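Local coordinates for 5-cytosine DNA methyltransferase (Entamoeba histolytica, PDB 3QV2), which probably transfers a methyl group from S-adenosyl-L-methionine to carbon 5 of cytosine in tRNA, and possibly in DNA, at residues 248-253 against 270-275. Sequence-based numbering, arbitrary orientation.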
ATOM      1  N   SER A 248       5.149  12.726   8.402  1.00 21.72           N
ATOM      2  CA  SER A 248       5.081  14.097   8.890  1.00 23.83           C
ATOM      3  C   SER A 248       4.209  14.186  10.138  1.00 23.60           C
ATOM      4  O   SER A 248       3.457  13.262  10.446  1.00 21.56           O
ATOM      5  CB  SER A 248       4.516  15.021   7.808  1.00 24.36           C
ATOM      6  OG  SER A 248       5.265  14.939   6.609  1.00 25.06           O
ATOM      7  N   ILE A 249       4.324  15.298  10.857  1.00 22.91           N
ATOM      8  CA  ILE A 249       3.408  15.604  11.952  1.00 19.51           C
ATOM      9  C   ILE A 249       2.666  16.901  11.642  1.00 21.13           C
ATOM     10  O   ILE A 249       3.060  17.647  10.748  1.00 21.72           O
ATOM     11  CB  ILE A 249       4.128  15.718  13.308  1.00 18.76           C
ATOM     12  CG1 ILE A 249       5.219  16.791  13.253  1.00 19.17           C
ATOM     13  CG2 ILE A 249       4.712  14.372  13.714  1.00 14.64           C
ATOM     14  CD1 ILE A 249       5.904  17.021  14.583  1.00 19.08           C
ATOM     15  N   TYR A 250       1.597  17.167  12.384  1.00 21.78           N
ATOM     16  CA  TYR A 250       0.686  18.252  12.035  1.00 20.21           C
ATOM     17  C   TYR A 250       0.693  19.423  13.015  1.00 21.42           C
ATOM     18  O   TYR A 250       0.712  19.235  14.232  1.00 20.26           O
ATOM     19  CB  TYR A 250      -0.737  17.708  11.876  1.00 18.82           C
ATOM     20  CG  TYR A 250      -1.794  18.769  11.662  1.00 19.76           C
ATOM     21  CD1 TYR A 250      -1.784  19.567  10.527  1.00 21.02           C
ATOM     22  CD2 TYR A 250      -2.812  18.957  12.586  1.00 21.19           C
ATOM     23  CE1 TYR A 250      -2.753  20.534  10.324  1.00 25.06           C
ATOM     24  CE2 TYR A 250      -3.785  19.919  12.392  1.00 23.05           C
ATOM     25  CZ  TYR A 250      -3.750  20.705  11.259  1.00 28.58           C
ATOM     26  OH  TYR A 250      -4.715  21.665  11.060  1.00 36.33           O
ATOM     27  N   CYS A 251       0.676  20.633  12.462  1.00 22.41           N
ATOM     28  CA  CYS A 251       0.545  21.853  13.250  1.00 26.22           C
ATOM     29  C   CYS A 251      -0.809  22.495  12.967  1.00 26.60           C
ATOM     30  O   CYS A 251      -1.070  22.933  11.847  1.00 27.38           O
ATOM     31  CB  CYS A 251       1.671  22.835  12.914  1.00 28.82           C
ATOM     32  SG  CYS A 251       1.619  24.387  13.845  1.00 45.56           S
ATOM     33  N   PRO A 252      -1.675  22.548  13.988  1.00 27.78           N
ATOM     34  CA  PRO A 252      -3.046  23.046  13.860  1.00 32.50           C
ATOM     35  C   PRO A 252      -3.125  24.560  14.017  1.00 37.96           C
ATOM     36  O   PRO A 252      -4.207  25.133  13.895  1.00 40.58           O
ATOM     37  CB  PRO A 252      -3.776  22.364  15.028  1.00 32.88           C
ATOM     38  CG  PRO A 252      -2.693  21.655  15.852  1.00 31.76           C
ATOM     39  CD  PRO A 252      -1.375  22.159  15.373  1.00 29.69           C
ATOM     40  N   ILE A 253      -1.990  25.195  14.286  1.00 40.08           N
ATOM     41  CA  ILE A 253      -1.955  26.636  14.504  1.00 42.02           C
ATOM     42  C   ILE A 253      -1.722  27.416  13.211  1.00 44.44           C
ATOM     43  O   ILE A 253      -2.221  28.530  13.051  1.00 44.01           O
ATOM     44  CB  ILE A 253      -0.892  27.024  15.560  1.00 45.51           C
ATOM     45  CG1 ILE A 253      -1.539  27.170  16.939  1.00 46.03           C
ATOM     46  CG2 ILE A 253      -0.195  28.319  15.173  1.00 46.43           C
ATOM     47  CD1 ILE A 253      -2.250  25.922  17.424  1.00 44.98           C
ATOM     48  N   ASN A 270       1.239  23.346  19.274  1.00 45.61           N
ATOM     49  CA  ASN A 270       0.300  22.239  19.428  1.00 45.92           C
ATOM     50  C   ASN A 270       0.535  21.084  18.456  1.00 43.98           C
ATOM     51  O   ASN A 270      -0.415  20.497  17.940  1.00 45.65           O
ATOM     52  CB  ASN A 270      -1.139  22.744  19.310  1.00 48.68           C
ATOM     53  CG  ASN A 270      -1.507  23.715  20.415  1.00 52.19           C
ATOM     54  OD1 ASN A 270      -1.106  24.879  20.393  1.00 51.08           O
ATOM     55  ND2 ASN A 270      -2.276  23.241  21.388  1.00 53.57           N
ATOM     56  N   LEU A 271       1.801  20.757  18.219  1.00 37.33           N
ATOM     57  CA  LEU A 271       2.156  19.685  17.295  1.00 31.52           C
ATOM     58  C   LEU A 271       1.622  18.338  17.771  1.00 32.64           C
ATOM     59  O   LEU A 271       1.620  18.051  18.968  1.00 32.58           O
ATOM     60  CB  LEU A 271       3.674  19.613  17.120  1.00 28.20           C
ATOM     61  CG  LEU A 271       4.355  20.890  16.626  1.00 25.34           C
ATOM     62  CD1 LEU A 271       5.856  20.687  16.501  1.00 22.47           C
ATOM     63  CD2 LEU A 271       3.753  21.342  15.303  1.00 21.95           C
ATOM     64  N   ARG A 272       1.168  17.516  16.829  1.00 24.57           N
ATOM     65  CA  ARG A 272       0.679  16.179  17.146  1.00 23.62           C
ATOM     66  C   ARG A 272       0.908  15.234  15.977  1.00 21.54           C
ATOM     67  O   ARG A 272       1.031  15.669  14.832  1.00 18.75           O
ATOM     68  CB  ARG A 272      -0.814  16.214  17.484  1.00 23.42           C
ATOM     69  CG  ARG A 272      -1.715  16.546  16.303  1.00 22.47           C
ATOM     70  CD  ARG A 272      -3.180  16.300  16.635  1.00 22.69           C
ATOM     71  NE  ARG A 272      -4.066  16.750  15.566  1.00 27.77           N
ATOM     72  CZ  ARG A 272      -4.483  15.982  14.563  1.00 28.54           C
ATOM     73  NH1 ARG A 272      -4.095  14.717  14.487  1.00 27.48           N
ATOM     74  NH2 ARG A 272      -5.289  16.481  13.636  1.00 27.86           N
ATOM     75  N   TYR A 273       0.967  13.939  16.267  1.00 22.06           N
ATOM     76  CA  TYR A 273       1.009  12.939  15.212  1.00 23.20           C
ATOM     77  C   TYR A 273      -0.362  12.862  14.566  1.00 24.53           C
ATOM     78  O   TYR A 273      -1.372  13.175  15.197  1.00 24.03           O
ATOM     79  CB  TYR A 273       1.368  11.560  15.769  1.00 25.22           C
ATOM     80  CG  TYR A 273       2.672  11.500  16.532  1.00 24.84           C
ATOM     81  CD1 TYR A 273       3.891  11.519  15.869  1.00 21.81           C
ATOM     82  CD2 TYR A 273       2.681  11.402  17.917  1.00 26.78           C
ATOM     83  CE1 TYR A 273       5.084  11.455  16.566  1.00 22.62           C
ATOM     84  CE2 TYR A 273       3.864  11.338  18.622  1.00 26.67           C
ATOM     85  CZ  TYR A 273       5.063  11.365  17.942  1.00 25.56           C
ATOM     86  OH  TYR A 273       6.241  11.301  18.647  1.00 24.48           O
ATOM     87  N   PHE A 274      -0.400  12.453  13.305  1.00 26.54           N
ATOM     88  CA  PHE A 274      -1.666  12.118  12.674  1.00 21.93           C
ATOM     89  C   PHE A 274      -2.184  10.834  13.308  1.00 19.33           C
ATOM     90  O   PHE A 274      -1.405   9.934  13.623  1.00 18.72           O
ATOM     91  CB  PHE A 274      -1.491  11.930  11.167  1.00 20.60           C
ATOM     92  CG  PHE A 274      -1.201  13.205  10.423  1.00 23.11           C
ATOM     93  CD1 PHE A 274      -2.229  14.065  10.072  1.00 22.44           C
ATOM     94  CD2 PHE A 274       0.095  13.538  10.061  1.00 23.78           C
ATOM     95  CE1 PHE A 274      -1.972  15.236   9.383  1.00 20.87           C
ATOM     96  CE2 PHE A 274       0.360  14.707   9.370  1.00 19.93           C
ATOM     97  CZ  PHE A 274      -0.676  15.558   9.031  1.00 19.95           C
ATOM     98  N   THR A 275      -3.494  10.750  13.507  1.00 19.98           N
ATOM     99  CA  THR A 275      -4.093   9.560  14.099  1.00 23.92           C
ATOM    100  C   THR A 275      -4.154   8.432  13.077  1.00 23.57           C
ATOM    101  O   THR A 275      -4.066   8.678  11.875  1.00 22.77           O
ATOM    102  CB  THR A 275      -5.517   9.841  14.608  1.00 25.52           C
ATOM    103  OG1 THR A 275      -6.404   9.984  13.491  1.00 24.66           O
ATOM    104  CG2 THR A 275      -5.543  11.107  15.448  1.00 23.56           C
TER
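Tyr250 and Arg272 pair through their backbones and run their side chains side by side in the same direction. Tyr250 N donates to Arg272 O at 2.9 Å, almost straight (176°). Arg272 N returns a bond to Tyr250 O at 3.1 Å. This single antiparallel hydrogen-bonded bridge joins strand 249-251 to the loop before helix 276-282, away from the strand's parallel partner 224-226.

Tyr250 CB sits over a face of the Phe274 ring, a CH-pi contact 4.0 Å from the ring centroid. With CG anti to the backbone N (chi1 174°), the ring continues outward beside the arginine. CD2 lies over one face of the Arg272 guanidinium, 3.7 Å from NH2. CE2 approaches NH2 more loosely. The ring and guanidinium planes are 68° apart. Pro252 N lies over one ring face, 3.7 Å above the plane, offset toward the rim. The Tyr250 side chain also touches Leu200 and Lys227.

On the face with Ile249, Cys251, Leu271 and Tyr273 the side-chain contacts are apolar. Ile249 CG2 meets Tyr273 CD1 at 3.7 Å, and Cys251 CB meets Leu271 CD2 at 3.5 Å. Ile224 of strand 224-226 touches Ile249, Cys251 and Leu271.

Arg272 NH1 gives a long, bent hydrogen bond to Tyr273 O (3.2 Å), which lies out of the guanidinium plane. A salt bridge to Glu278 links the buried Arg272 to helix 276-282 and probably offsets its positive charge.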